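Translation initiation factor eif-2b-like protein (Chaetomium thermophilum, PDB 4ZEO) is the delta subunit of the eIF2B regulatory subcomplex, probably acting in translation initiation as part of the decameric guanine nucleotide exchange factor for eIF2. Local coordinates at residues A184-K187 with V188-Y192; S201-F204 with V205-L209; Y289-R293 with L294-T298; H369-S372 with G373-D376. All blocks are in the same frame, centred on the assembly; numbering follows the deposited sequence.

Each of the four contacts is local, between segments that adjoin in sequence, so each closes a helical turn or a tight turn; they follow in series, and none nests in or crosses another. Interaction 1 lies in the last turns of helix 174-191, and interaction 2 in the early part of helix 200-219. These two touch, with Tyr192 packing against the second helix. On the other side of the chain's centre, interaction 3 starts helix 293-304 after a strand of the parallel sheet, and interaction 4 turns strand 368-371 into helix 374-384. Tyr289 joins this second pair, whereas interactions 1 and 3 stay about 17 Å apart at their nearest atoms.

Interaction 1: A184-K187 with V188-Y192; sequences AFRK and VIESY
Val188, Ile189, Glu190 and Ser191 send their backbone N-H groups back four residues to the carbonyl oxygens of Ala184, Phe185, Arg186 and Lys187, the regular alpha-helical pattern of the final turns of helix 174-191. The bond from Val188 N to Ala184 O measures 2.9 Å, and that from Ile189 N to Phe185 O is nearly straight at 164°. Tyr192 then leaves helical geometry. Beyond this ladder, carbonyls at the end of the helix turn to Lys250 of helix 246-277, whose NZ bonds to Glu190 O and Tyr192 O; its positive charge would probably be welcome at the negative end of the helix dipole.

The side-chain donors of Arg186 and Ser191 find their main partners outside. Arg186 runs extended from CG to NE and makes its salt bridge through NE with Asp258, while its NH1 forms a long ion pair with Glu190 OE2 at 3.8 Å. At that distance, and with guanidinium and carboxylate planes 77° apart, the pairing is loose rather than two-pronged. The hydroxyl of Ser191 finds its stronger partner in His156 NE2. Glu190 turns CG beside its own backbone N (chi1 -78°), which brings that methylene to 3.5 Å from Arg186 O. On the buried side, Val188 CG2 sits 3.3 Å from Ala184 O, and Ile189 CG1 lies at the same distance from Phe185 O.

Interaction 2: S201-F204 with V205-L209; sequences SRHF and VPHVL
Phe204 packs its ring against Val208 and Leu209, one turn further along helix 200-219. Its CB lies beside Val205 N, and CG and CD2 stay near that same nitrogen. With CG anti to the backbone nitrogen (chi1 180°), the ring swings out from the helix flank, leaning slightly toward the next turn. CD1 is near Val208 CB, and CE1 is 3.7 Å from Val208 CG1; across the ring CE2 reaches Leu209 CB at 3.9 Å, with CZ slightly further from the same carbon. Tyr192 meets this ring edge-to-face.

The backbone widens here into a pi-type turn. Phe204 O accepts from both Val208 N and Leu209 N, each at 2.9 Å and from opposite faces of the carbonyl plane. Pro206 has no N-H to continue the ladder, and the helix is kinked there.

His203 and His207 form a second pair, their rings 9° from parallel but slid apart. His207 CB lies over the His203 face, 3.7 Å from the ring centroid, in a CH-pi contact. His203 ND1 bonds to Tyr192 OH, which helps fix the ring's rotation from its rim. With His203 NE2 only 4.1 Å from His207 ND1, protonating both imidazoles together would probably be disfavoured.

Interaction 3: Y289-R293 with L294-T298; sequences YGRHR and LVEKT
Arg291 and Glu296 form the ionic part of this contact, a side-on salt bridge between the loop and the first turn of helix 293-304. Arg291 NE reaches Glu296 OE1 at 2.8 Å and 170°, and NH2 reaches Glu296 OE2 at 3.2 Å; both oxygens are met on their syn sides. The two flat groups are nearly coplanar, 27° apart, and the extended Arg291 chain delivers the guanidinium edge-on. A leucine in its place would probably leave the Glu296 carboxylate without this charged partner and free to turn.

Hydrogen bonds start the helix. His292 is the N-cap: its ND1 accepts from Leu294 N at 3.3 Å, while its NE2 bonds to Gly359 O, which suggests that the ring proton sits on NE2. Glu296 N bonds to His292 O at 3.0 Å, and Lys297 N to Arg293 O. Further on, Thr298 OG1 joins its own backbone N in bonding to Leu294 O.

Van der Waals packing completes the contact. Leu294 CG lies at the edge of the His292 ring, and the guanidinium of Arg293 spreads one face over Leu294, with NH2 3.6 Å from CD2. Arg293 NH2 and NH1 form salt bridges with Glu269 and Glu393, respectively. This is a strand-to-helix junction of a Rossmann-like fold, opening the beta-alpha-beta crossover from strand 285-289 to its parallel neighbour 310-314.

Interaction 4: H369-S372 with G373-D376; sequences HAPS and GTAD
Thr374 reaches back to Pro371 with two donors that share one acceptor: its backbone N bonds to Pro371 O at 3.1 Å, and its OG1 bonds to the same oxygen at 2.8 Å. Both donors lie in the carbonyl plane. The hydroxyl gets there because OG1 stands beside the threonine's own backbone N (chi1 -64°), on the side facing the end of the strand. This leaves CG2 3.9 Å from Ala370 CB, while Thr374 CB approaches the same methyl. A valine here would probably cost Pro371 O its side-chain donor, leaving the backbone N-H of the turn as its remaining partner in this contact.

Together these residues make a type II beta turn from Pro371 to Thr374, carrying the chain out of strand 368-371 of the antiparallel sheet into helix 374-384. Gly373 occupies the third position of the turn, with phi at 104°, where a CB would run into the carbonyl oxygen of Ser372. It is also the N-cap residue of the helix. Having no side chain to cap with, it relies on Asp427 of strand 426-429, whose OD2 accepts from both Gly373 N and Ala375 N.

Ser372, in the second position, points its CB away from residues 373-376 overall, though CB still touches Gly373 N. Its carbonyl oxygen is held by the hydroxyl of Tyr289.

Interaction 1: A184-K187 with V188-Y192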
ATOM      1  N   ALA A 184      10.264  10.510   7.622  1.00 39.60           N
ATOM      2  CA  ALA A 184      11.677  10.568   7.972  1.00 40.03           C
ATOM      3  C   ALA A 184      12.406  11.532   7.037  1.00 41.99           C
ATOM      4  O   ALA A 184      13.243  12.348   7.480  1.00 42.66           O
ATOM      5  CB  ALA A 184      12.308   9.187   7.918  1.00 38.40           C
ATOM      6  N   PHE A 185      12.084  11.436   5.748  1.00 40.77           N
ATOM      7  CA  PHE A 185      12.651  12.338   4.740  1.00 41.72           C
ATOM      8  C   PHE A 185      12.274  13.795   5.052  1.00 45.41           C
ATOM      9  O   PHE A 185      13.024  14.736   4.801  1.00 47.44           O
ATOM     10  CB  PHE A 185      12.153  11.987   3.334  1.00 39.00           C
ATOM     11  CG  PHE A 185      12.816  10.789   2.735  1.00 37.68           C
ATOM     12  CD1 PHE A 185      13.822  10.109   3.416  1.00 38.49           C
ATOM     13  CD2 PHE A 185      12.493  10.379   1.448  1.00 36.37           C
ATOM     14  CE1 PHE A 185      14.455   9.011   2.830  1.00 37.38           C
ATOM     15  CE2 PHE A 185      13.132   9.283   0.862  1.00 34.87           C
ATOM     16  CZ  PHE A 185      14.103   8.605   1.552  1.00 34.95           C
ATOM     17  N   ARG A 186      11.082  13.973   5.591  1.00 46.11           N
ATOM     18  CA  ARG A 186      10.628  15.287   5.952  1.00 49.95           C
ATOM     19  C   ARG A 186      11.589  15.879   6.992  1.00 52.88           C
ATOM     20  O   ARG A 186      11.999  17.042   6.900  1.00 54.22           O
ATOM     21  CB  ARG A 186       9.196  15.205   6.468  1.00 52.42           C
ATOM     22  CG  ARG A 186       8.425  16.483   6.354  1.00 56.40           C
ATOM     23  CD  ARG A 186       7.077  16.378   7.019  1.00 57.32           C
ATOM     24  NE  ARG A 186       6.339  17.616   6.857  1.00 59.37           N
ATOM     25  CZ  ARG A 186       6.507  18.659   7.661  1.00 63.09           C
ATOM     26  NH1 ARG A 186       7.382  18.577   8.656  1.00 63.13           N
ATOM     27  NH2 ARG A 186       5.806  19.771   7.480  1.00 67.57           N
ATOM     28  N   LYS A 187      11.967  15.050   7.960  1.00 53.96           N
ATOM     29  CA  LYS A 187      12.895  15.452   9.004  1.00 56.14           C
ATOM     30  C   LYS A 187      14.304  15.716   8.429  1.00 53.72           C
ATOM     31  O   LYS A 187      14.998  16.642   8.845  1.00 56.86           O
ATOM     32  CB  LYS A 187      12.944  14.371  10.081  1.00 57.97           C
ATOM     33  CG  LYS A 187      11.754  14.357  11.016  1.00 61.88           C
ATOM     34  CD  LYS A 187      11.949  13.320  12.104  1.00 64.92           C
ATOM     35  CE  LYS A 187      10.661  12.985  12.849  1.00 68.64           C
ATOM     36  NZ  LYS A 187      10.274  13.998  13.876  1.00 76.05           N
ATOM     37  N   VAL A 188      14.707  14.908   7.452  1.00 48.94           N
ATOM     38  CA  VAL A 188      16.006  15.064   6.795  1.00 46.04           C
ATOM     39  C   VAL A 188      16.110  16.441   6.138  1.00 49.31           C
ATOM     40  O   VAL A 188      17.112  17.137   6.297  1.00 51.75           O
ATOM     41  CB  VAL A 188      16.234  13.957   5.747  1.00 41.56           C
ATOM     42  CG1 VAL A 188      17.472  14.234   4.914  1.00 41.36           C
ATOM     43  CG2 VAL A 188      16.317  12.606   6.417  1.00 38.91           C
ATOM     44  N   ILE A 189      15.049  16.843   5.445  1.00 49.79           N
ATOM     45  CA  ILE A 189      14.986  18.148   4.811  1.00 52.90           C
ATOM     46  C   ILE A 189      15.022  19.280   5.836  1.00 59.36           C
ATOM     47  O   ILE A 189      15.747  20.262   5.643  1.00 61.21           O
ATOM     48  CB  ILE A 189      13.718  18.267   3.964  1.00 52.34           C
ATOM     49  CG1 ILE A 189      13.773  17.268   2.813  1.00 49.03           C
ATOM     50  CG2 ILE A 189      13.552  19.667   3.426  1.00 54.73           C
ATOM     51  CD1 ILE A 189      12.479  17.157   2.054  1.00 48.68           C
ATOM     52  N   GLU A 190      14.296  19.116   6.946  1.00 62.00           N
ATOM     53  CA  GLU A 190      14.287  20.118   8.015  1.00 67.79           C
ATOM     54  C   GLU A 190      15.701  20.333   8.521  1.00 69.73           C
ATOM     55  O   GLU A 190      16.154  21.463   8.678  1.00 73.05           O
ATOM     56  CB  GLU A 190      13.368  19.697   9.179  1.00 70.07           C
ATOM     57  CG  GLU A 190      11.869  19.896   8.927  1.00 71.45           C
ATOM     58  CD  GLU A 190      10.973  19.460  10.103  1.00 73.12           C
ATOM     59  OE1 GLU A 190      11.109  18.309  10.586  1.00 70.50           O
ATOM     60  OE2 GLU A 190      10.146  20.288  10.557  1.00 76.04           O
ATOM     61  N   SER A 191      16.400  19.230   8.745  1.00 68.31           N
ATOM     62  CA  SER A 191      17.755  19.251   9.265  1.00 70.79           C
ATOM     63  C   SER A 191      18.752  19.804   8.259  1.00 68.37           C
ATOM     64  O   SER A 191      19.808  20.296   8.632  1.00 71.32           O
ATOM     65  CB  SER A 191      18.171  17.840   9.679  1.00 74.37           C
ATOM     66  OG  SER A 191      17.583  17.479  10.916  1.00 81.90           O
ATOM     67  N   TYR A 192      18.440  19.662   6.975  1.00 63.67           N
ATOM     68  CA  TYR A 192      19.412  19.961   5.931  1.00 61.07           C
ATOM     69  C   TYR A 192      19.922  21.409   5.926  1.00 65.32           C
ATOM     70  O   TYR A 192      19.144  22.368   5.989  1.00 65.88           O
ATOM     71  CB  TYR A 192      18.823  19.634   4.569  1.00 54.25           C
ATOM     72  CG  TYR A 192      19.779  19.907   3.445  1.00 53.50           C
ATOM     73  CD1 TYR A 192      20.854  19.057   3.212  1.00 51.79           C
ATOM     74  CD2 TYR A 192      19.622  21.018   2.616  1.00 54.40           C
ATOM     75  CE1 TYR A 192      21.739  19.299   2.183  1.00 51.71           C
ATOM     76  CE2 TYR A 192      20.504  21.263   1.583  1.00 53.82           C
ATOM     77  CZ  TYR A 192      21.559  20.398   1.372  1.00 53.07           C
ATOM     78  OH  TYR A 192      22.449  20.623   0.347  1.00 55.52           O
TER

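Interaction 2: S201-F204 with V205-L209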
ATOM      1  N   SER A 201      20.031  22.302  -4.945  1.00 66.17           N
ATOM      2  CA  SER A 201      19.735  21.738  -6.270  1.00 63.79           C
ATOM      3  C   SER A 201      20.861  20.857  -6.785  1.00 63.62           C
ATOM      4  O   SER A 201      20.642  20.004  -7.625  1.00 65.70           O
ATOM      5  CB  SER A 201      19.442  22.836  -7.299  1.00 66.97           C
ATOM      6  OG  SER A 201      20.565  23.657  -7.524  1.00 72.51           O
ATOM      7  N   ARG A 202      22.081  21.159  -6.371  1.00 64.56           N
ATOM      8  CA  ARG A 202      23.263  20.396  -6.761  1.00 66.25           C
ATOM      9  C   ARG A 202      23.773  19.403  -5.686  1.00 68.37           C
ATOM     10  O   ARG A 202      24.357  18.375  -6.022  1.00 72.36           O
ATOM     11  CB  ARG A 202      24.362  21.375  -7.205  1.00 72.20           C
ATOM     12  CG  ARG A 202      24.026  22.015  -8.575  1.00 75.09           C
ATOM     13  CD  ARG A 202      25.246  22.580  -9.323  1.00 81.85           C
ATOM     14  NE  ARG A 202      24.849  23.601 -10.302  1.00 86.55           N
ATOM     15  CZ  ARG A 202      25.683  24.255 -11.110  1.00 91.95           C
ATOM     16  NH1 ARG A 202      26.986  23.995 -11.091  1.00 94.17           N
ATOM     17  NH2 ARG A 202      25.212  25.164 -11.956  1.00 95.99           N
ATOM     18  N   HIS A 203      23.715  19.799  -4.414  1.00 63.96           N
ATOM     19  CA  HIS A 203      24.243  19.013  -3.283  1.00 58.04           C
ATOM     20  C   HIS A 203      23.314  17.935  -2.682  1.00 53.97           C
ATOM     21  O   HIS A 203      23.749  16.836  -2.324  1.00 52.37           O
ATOM     22  CB  HIS A 203      24.672  19.972  -2.167  1.00 58.41           C
ATOM     23  CG  HIS A 203      25.279  19.292  -0.981  1.00 55.59           C
ATOM     24  ND1 HIS A 203      24.583  19.063   0.191  1.00 53.34           N
ATOM     25  CD2 HIS A 203      26.529  18.808  -0.775  1.00 55.63           C
ATOM     26  CE1 HIS A 203      25.372  18.448   1.053  1.00 53.68           C
ATOM     27  NE2 HIS A 203      26.564  18.292   0.495  1.00 54.87           N
ATOM     28  N   PHE A 204      22.042  18.273  -2.520  1.00 52.29           N
ATOM     29  CA  PHE A 204      21.142  17.480  -1.693  1.00 48.11           C
ATOM     30  C   PHE A 204      20.953  16.016  -2.130  1.00 47.27           C
ATOM     31  O   PHE A 204      21.094  15.097  -1.320  1.00 46.88           O
ATOM     32  CB  PHE A 204      19.784  18.195  -1.598  1.00 45.50           C
ATOM     33  CG  PHE A 204      18.771  17.458  -0.770  1.00 41.11           C
ATOM     34  CD1 PHE A 204      18.880  17.420   0.615  1.00 41.75           C
ATOM     35  CD2 PHE A 204      17.688  16.825  -1.368  1.00 37.87           C
ATOM     36  CE1 PHE A 204      17.939  16.711   1.397  1.00 39.84           C
ATOM     37  CE2 PHE A 204      16.739  16.128  -0.597  1.00 36.75           C
ATOM     38  CZ  PHE A 204      16.869  16.069   0.783  1.00 36.73           C
ATOM     39  N   VAL A 205      20.653  15.788  -3.396  1.00 46.38           N
ATOM     40  CA  VAL A 205      20.378  14.429  -3.839  1.00 43.83           C
ATOM     41  C   VAL A 205      21.605  13.505  -3.734  1.00 44.55           C
ATOM     42  O   VAL A 205      21.541  12.465  -3.080  1.00 45.49           O
ATOM     43  CB  VAL A 205      19.810  14.434  -5.286  1.00 48.90           C
ATOM     44  CG1 VAL A 205      19.715  13.025  -5.863  1.00 47.23           C
ATOM     45  CG2 VAL A 205      18.446  15.139  -5.306  1.00 48.04           C
ATOM     46  N   PRO A 206      22.752  13.895  -4.303  1.00 45.64           N
ATOM     47  CA  PRO A 206      23.820  12.895  -4.161  1.00 46.87           C
ATOM     48  C   PRO A 206      24.439  12.755  -2.736  1.00 46.81           C
ATOM     49  O   PRO A 206      24.862  11.671  -2.367  1.00 45.83           O
ATOM     50  CB  PRO A 206      24.853  13.367  -5.187  1.00 49.24           C
ATOM     51  CG  PRO A 206      24.654  14.862  -5.241  1.00 51.10           C
ATOM     52  CD  PRO A 206      23.175  15.041  -5.137  1.00 49.10           C
ATOM     53  N   HIS A 207      24.569  13.843  -1.990  1.00 48.50           N
ATOM     54  CA  HIS A 207      25.229  13.798  -0.678  1.00 48.46           C
ATOM     55  C   HIS A 207      24.353  13.492   0.523  1.00 47.03           C
ATOM     56  O   HIS A 207      24.855  13.001   1.518  1.00 48.19           O
ATOM     57  CB  HIS A 207      25.984  15.099  -0.440  1.00 49.71           C
ATOM     58  CG  HIS A 207      27.151  15.259  -1.355  1.00 50.76           C
ATOM     59  ND1 HIS A 207      27.020  15.694  -2.655  1.00 50.52           N
ATOM     60  CD2 HIS A 207      28.465  14.974  -1.186  1.00 52.82           C
ATOM     61  CE1 HIS A 207      28.204  15.711  -3.234  1.00 53.81           C
ATOM     62  NE2 HIS A 207      29.099  15.282  -2.359  1.00 55.23           N
ATOM     63  N   VAL A 208      23.080  13.861   0.463  1.00 45.94           N
ATOM     64  CA  VAL A 208      22.184  13.649   1.587  1.00 44.76           C
ATOM     65  C   VAL A 208      21.057  12.635   1.340  1.00 43.76           C
ATOM     66  O   VAL A 208      20.896  11.681   2.096  1.00 46.31           O
ATOM     67  CB  VAL A 208      21.563  14.982   2.024  1.00 46.73           C
ATOM     68  CG1 VAL A 208      20.555  14.763   3.153  1.00 44.78           C
ATOM     69  CG2 VAL A 208      22.665  15.966   2.439  1.00 50.11           C
ATOM     70  N   LEU A 209      20.275  12.836   0.291  1.00 41.46           N
ATOM     71  CA  LEU A 209      19.133  11.960   0.049  1.00 39.01           C
ATOM     72  C   LEU A 209      19.514  10.535  -0.316  1.00 37.08           C
ATOM     73  O   LEU A 209      18.965   9.581   0.239  1.00 37.08           O
ATOM     74  CB  LEU A 209      18.234  12.547  -1.046  1.00 38.81           C
ATOM     75  CG  LEU A 209      17.064  11.632  -1.422  1.00 37.68           C
ATOM     76  CD1 LEU A 209      16.126  11.405  -0.237  1.00 37.65           C
ATOM     77  CD2 LEU A 209      16.285  12.187  -2.636  1.00 37.42           C
TER

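Interaction 3: Y289-R293 with L294-T298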
ATOM      1  N   TYR A 289      -9.251 -12.559   1.531  1.00 35.08           N
ATOM      2  CA  TYR A 289      -8.153 -13.418   1.971  1.00 35.43           C
ATOM      3  C   TYR A 289      -7.186 -12.676   2.890  1.00 38.63           C
ATOM      4  O   TYR A 289      -6.599 -11.662   2.509  1.00 39.21           O
ATOM      5  CB  TYR A 289      -7.412 -13.960   0.753  1.00 34.08           C
ATOM      6  CG  TYR A 289      -6.237 -14.856   1.040  1.00 36.15           C
ATOM      7  CD1 TYR A 289      -6.413 -16.099   1.644  1.00 36.17           C
ATOM      8  CD2 TYR A 289      -4.944 -14.462   0.711  1.00 35.68           C
ATOM      9  CE1 TYR A 289      -5.338 -16.933   1.897  1.00 36.93           C
ATOM     10  CE2 TYR A 289      -3.864 -15.282   0.964  1.00 36.49           C
ATOM     11  CZ  TYR A 289      -4.066 -16.524   1.550  1.00 37.94           C
ATOM     12  OH  TYR A 289      -2.987 -17.353   1.796  1.00 38.96           O
ATOM     13  N   GLY A 290      -7.011 -13.204   4.100  1.00 41.01           N
ATOM     14  CA  GLY A 290      -6.134 -12.610   5.080  1.00 39.29           C
ATOM     15  C   GLY A 290      -6.669 -11.271   5.517  1.00 40.13           C
ATOM     16  O   GLY A 290      -7.867 -11.006   5.411  1.00 39.61           O
ATOM     17  N   ARG A 291      -5.776 -10.410   5.996  1.00 41.33           N
ATOM     18  CA  ARG A 291      -6.182  -9.080   6.396  1.00 39.60           C
ATOM     19  C   ARG A 291      -5.485  -7.985   5.628  1.00 38.84           C
ATOM     20  O   ARG A 291      -4.312  -7.727   5.848  1.00 39.81           O
ATOM     21  CB  ARG A 291      -5.914  -8.896   7.872  1.00 42.14           C
ATOM     22  CG  ARG A 291      -6.357  -7.574   8.410  1.00 41.15           C
ATOM     23  CD  ARG A 291      -5.929  -7.473   9.846  1.00 42.03           C
ATOM     24  NE  ARG A 291      -6.598  -6.378  10.519  1.00 42.51           N
ATOM     25  CZ  ARG A 291      -6.519  -6.160  11.826  1.00 45.74           C
ATOM     26  NH1 ARG A 291      -5.821  -6.989  12.586  1.00 47.79           N
ATOM     27  NH2 ARG A 291      -7.152  -5.133  12.368  1.00 46.35           N
ATOM     28  N   HIS A 292      -6.221  -7.312   4.752  1.00 37.74           N
ATOM     29  CA  HIS A 292      -5.666  -6.164   4.056  1.00 37.44           C
ATOM     30  C   HIS A 292      -6.431  -4.923   4.497  1.00 38.47           C
ATOM     31  O   HIS A 292      -7.665  -4.897   4.459  1.00 39.87           O
ATOM     32  CB  HIS A 292      -5.758  -6.321   2.536  1.00 36.04           C
ATOM     33  CG  HIS A 292      -4.858  -5.386   1.780  1.00 39.31           C
ATOM     34  ND1 HIS A 292      -5.180  -4.066   1.543  1.00 40.85           N
ATOM     35  CD2 HIS A 292      -3.649  -5.593   1.203  1.00 40.65           C
ATOM     36  CE1 HIS A 292      -4.200  -3.497   0.858  1.00 42.43           C
ATOM     37  NE2 HIS A 292      -3.260  -4.400   0.646  1.00 42.00           N
ATOM     38  N   ARG A 293      -5.691  -3.877   4.833  1.00 37.08           N
ATOM     39  CA  ARG A 293      -6.268  -2.643   5.368  1.00 37.94           C
ATOM     40  C   ARG A 293      -7.356  -2.013   4.466  1.00 38.84           C
ATOM     41  O   ARG A 293      -8.394  -1.587   4.952  1.00 39.93           O
ATOM     42  CB  ARG A 293      -5.131  -1.641   5.611  1.00 38.68           C
ATOM     43  CG  ARG A 293      -5.546  -0.250   6.037  1.00 41.79           C
ATOM     44  CD  ARG A 293      -4.340   0.710   5.997  1.00 44.23           C
ATOM     45  NE  ARG A 293      -3.577   0.483   4.769  1.00 44.39           N
ATOM     46  CZ  ARG A 293      -3.745   1.177   3.650  1.00 43.11           C
ATOM     47  NH1 ARG A 293      -3.027   0.894   2.564  1.00 40.94           N
ATOM     48  NH2 ARG A 293      -4.642   2.156   3.617  1.00 45.54           N
ATOM     49  N   LEU A 294      -7.136  -1.967   3.156  1.00 37.15           N
ATOM     50  CA  LEU A 294      -8.129  -1.378   2.263  1.00 34.70           C
ATOM     51  C   LEU A 294      -9.435  -2.194   2.284  1.00 37.81           C
ATOM     52  O   LEU A 294     -10.530  -1.618   2.274  1.00 40.21           O
ATOM     53  CB  LEU A 294      -7.584  -1.271   0.844  1.00 30.66           C
ATOM     54  CG  LEU A 294      -6.474  -0.250   0.612  1.00 30.93           C
ATOM     55  CD1 LEU A 294      -6.091  -0.224  -0.856  1.00 30.65           C
ATOM     56  CD2 LEU A 294      -6.912   1.131   1.065  1.00 31.38           C
ATOM     57  N   VAL A 295      -9.319  -3.526   2.314  1.00 35.75           N
ATOM     58  CA  VAL A 295     -10.491  -4.387   2.378  1.00 33.67           C
ATOM     59  C   VAL A 295     -11.251  -4.182   3.692  1.00 35.31           C
ATOM     60  O   VAL A 295     -12.462  -4.008   3.707  1.00 37.46           O
ATOM     61  CB  VAL A 295     -10.093  -5.875   2.215  1.00 33.25           C
ATOM     62  CG1 VAL A 295     -11.279  -6.807   2.494  1.00 32.93           C
ATOM     63  CG2 VAL A 295      -9.506  -6.113   0.838  1.00 29.65           C
ATOM     64  N   GLU A 296     -10.513  -4.137   4.785  1.00 35.62           N
ATOM     65  CA  GLU A 296     -11.084  -3.897   6.103  1.00 38.85           C
ATOM     66  C   GLU A 296     -11.849  -2.569   6.176  1.00 38.87           C
ATOM     67  O   GLU A 296     -12.972  -2.528   6.696  1.00 39.92           O
ATOM     68  CB  GLU A 296      -9.971  -3.934   7.161  1.00 40.66           C
ATOM     69  CG  GLU A 296     -10.422  -3.697   8.597  1.00 43.17           C
ATOM     70  CD  GLU A 296      -9.322  -4.018   9.595  1.00 48.41           C
ATOM     71  OE1 GLU A 296      -8.328  -4.672   9.211  1.00 47.02           O
ATOM     72  OE2 GLU A 296      -9.438  -3.617  10.769  1.00 54.35           O
ATOM     73  N   LYS A 297     -11.239  -1.503   5.649  1.00 36.99           N
ATOM     74  CA  LYS A 297     -11.845  -0.171   5.636  1.00 38.10           C
ATOM     75  C   LYS A 297     -13.129  -0.139   4.825  1.00 36.32           C
ATOM     76  O   LYS A 297     -14.123   0.513   5.214  1.00 37.59           O
ATOM     77  CB  LYS A 297     -10.879   0.870   5.060  1.00 39.49           C
ATOM     78  CG  LYS A 297      -9.631   1.189   5.879  1.00 42.84           C
ATOM     79  CD  LYS A 297      -9.908   1.807   7.210  1.00 47.88           C
ATOM     80  CE  LYS A 297      -8.583   2.082   7.949  1.00 52.88           C
ATOM     81  NZ  LYS A 297      -8.785   2.687   9.309  1.00 59.71           N
ATOM     82  N   THR A 298     -13.103  -0.844   3.702  1.00 34.01           N
ATOM     83  CA  THR A 298     -14.253  -0.912   2.810  1.00 34.40           C
ATOM     84  C   THR A 298     -15.433  -1.587   3.478  1.00 38.40           C
ATOM     85  O   THR A 298     -16.557  -1.064   3.458  1.00 38.16           O
ATOM     86  CB  THR A 298     -13.924  -1.662   1.535  1.00 33.51           C
ATOM     87  OG1 THR A 298     -12.925  -0.935   0.810  1.00 33.46           O
ATOM     88  CG2 THR A 298     -15.170  -1.813   0.689  1.00 33.72           C
TER

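Interaction 4: H369-S372 with G373-D376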
ATOM      1  N   HIS A 369       0.855  -8.170  -7.032  1.00 38.45           N
ATOM      2  CA  HIS A 369       1.810  -8.692  -6.080  1.00 39.23           C
ATOM      3  C   HIS A 369       1.155  -8.674  -4.696  1.00 38.76           C
ATOM      4  O   HIS A 369       0.791  -7.627  -4.197  1.00 38.37           O
ATOM      5  CB  HIS A 369       3.073  -7.843  -6.105  1.00 41.45           C
ATOM      6  CG  HIS A 369       4.264  -8.510  -5.506  1.00 44.69           C
ATOM      7  ND1 HIS A 369       4.997  -7.943  -4.486  1.00 46.67           N
ATOM      8  CD2 HIS A 369       4.857  -9.698  -5.779  1.00 45.91           C
ATOM      9  CE1 HIS A 369       5.988  -8.750  -4.160  1.00 48.11           C
ATOM     10  NE2 HIS A 369       5.925  -9.821  -4.929  1.00 47.29           N
ATOM     11  N   ALA A 370       0.948  -9.840  -4.102  1.00 39.08           N
ATOM     12  CA  ALA A 370       0.143  -9.923  -2.883  1.00 37.63           C
ATOM     13  C   ALA A 370       0.583 -11.148  -2.067  1.00 40.29           C
ATOM     14  O   ALA A 370       1.259 -12.025  -2.612  1.00 44.07           O
ATOM     15  CB  ALA A 370      -1.353  -9.978  -3.237  1.00 34.87           C
ATOM     16  N   PRO A 371       0.214 -11.210  -0.769  1.00 39.33           N
ATOM     17  CA  PRO A 371       0.631 -12.366   0.038  1.00 42.40           C
ATOM     18  C   PRO A 371       0.216 -13.682  -0.583  1.00 42.99           C
ATOM     19  O   PRO A 371      -0.876 -13.820  -1.151  1.00 43.86           O
ATOM     20  CB  PRO A 371      -0.095 -12.157   1.369  1.00 42.18           C
ATOM     21  CG  PRO A 371      -0.254 -10.710   1.474  1.00 40.84           C
ATOM     22  CD  PRO A 371      -0.540 -10.240   0.051  1.00 38.63           C
ATOM     23  N   SER A 372       1.100 -14.648  -0.437  1.00 44.03           N
ATOM     24  CA  SER A 372       0.970 -15.933  -1.079  1.00 45.38           C
ATOM     25  C   SER A 372      -0.379 -16.592  -0.728  1.00 45.74           C
ATOM     26  O   SER A 372      -0.796 -16.610   0.434  1.00 47.49           O
ATOM     27  CB  SER A 372       2.161 -16.789  -0.667  1.00 47.51           C
ATOM     28  OG  SER A 372       1.905 -18.150  -0.862  1.00 50.68           O
ATOM     29  N   GLY A 373      -1.064 -17.117  -1.743  1.00 43.91           N
ATOM     30  CA  GLY A 373      -2.409 -17.657  -1.583  1.00 43.46           C
ATOM     31  C   GLY A 373      -3.508 -16.744  -2.132  1.00 42.91           C
ATOM     32  O   GLY A 373      -4.629 -17.203  -2.356  1.00 44.10           O
ATOM     33  N   THR A 374      -3.183 -15.472  -2.406  1.00 40.13           N
ATOM     34  CA  THR A 374      -4.128 -14.540  -3.027  1.00 36.38           C
ATOM     35  C   THR A 374      -4.508 -14.991  -4.438  1.00 38.24           C
ATOM     36  O   THR A 374      -5.678 -14.909  -4.840  1.00 37.24           O
ATOM     37  CB  THR A 374      -3.540 -13.110  -3.107  1.00 35.98           C
ATOM     38  OG1 THR A 374      -3.336 -12.612  -1.781  1.00 37.90           O
ATOM     39  CG2 THR A 374      -4.469 -12.149  -3.875  1.00 30.91           C
ATOM     40  N   ALA A 375      -3.505 -15.471  -5.179  1.00 40.04           N
ATOM     41  CA  ALA A 375      -3.689 -15.939  -6.547  1.00 39.79           C
ATOM     42  C   ALA A 375      -4.642 -17.129  -6.626  1.00 41.07           C
ATOM     43  O   ALA A 375      -5.458 -17.205  -7.541  1.00 38.91           O
ATOM     44  CB  ALA A 375      -2.349 -16.309  -7.171  1.00 40.15           C
ATOM     45  N   ASP A 376      -4.547 -18.045  -5.664  1.00 43.71           N
ATOM     46  CA  ASP A 376      -5.427 -19.212  -5.670  1.00 45.62           C
ATOM     47  C   ASP A 376      -6.874 -18.770  -5.494  1.00 44.65           C
ATOM     48  O   ASP A 376      -7.769 -19.295  -6.161  1.00 47.79           O
ATOM     49  CB  ASP A 376      -5.012 -20.211  -4.593  1.00 46.95           C
ATOM     50  CG  ASP A 376      -3.590 -20.666  -4.762  1.00 50.70           C
ATOM     51  OD1 ASP A 376      -3.334 -21.562  -5.585  1.00 53.36           O
ATOM     52  OD2 ASP A 376      -2.704 -20.104  -4.106  1.00 52.40           O
TER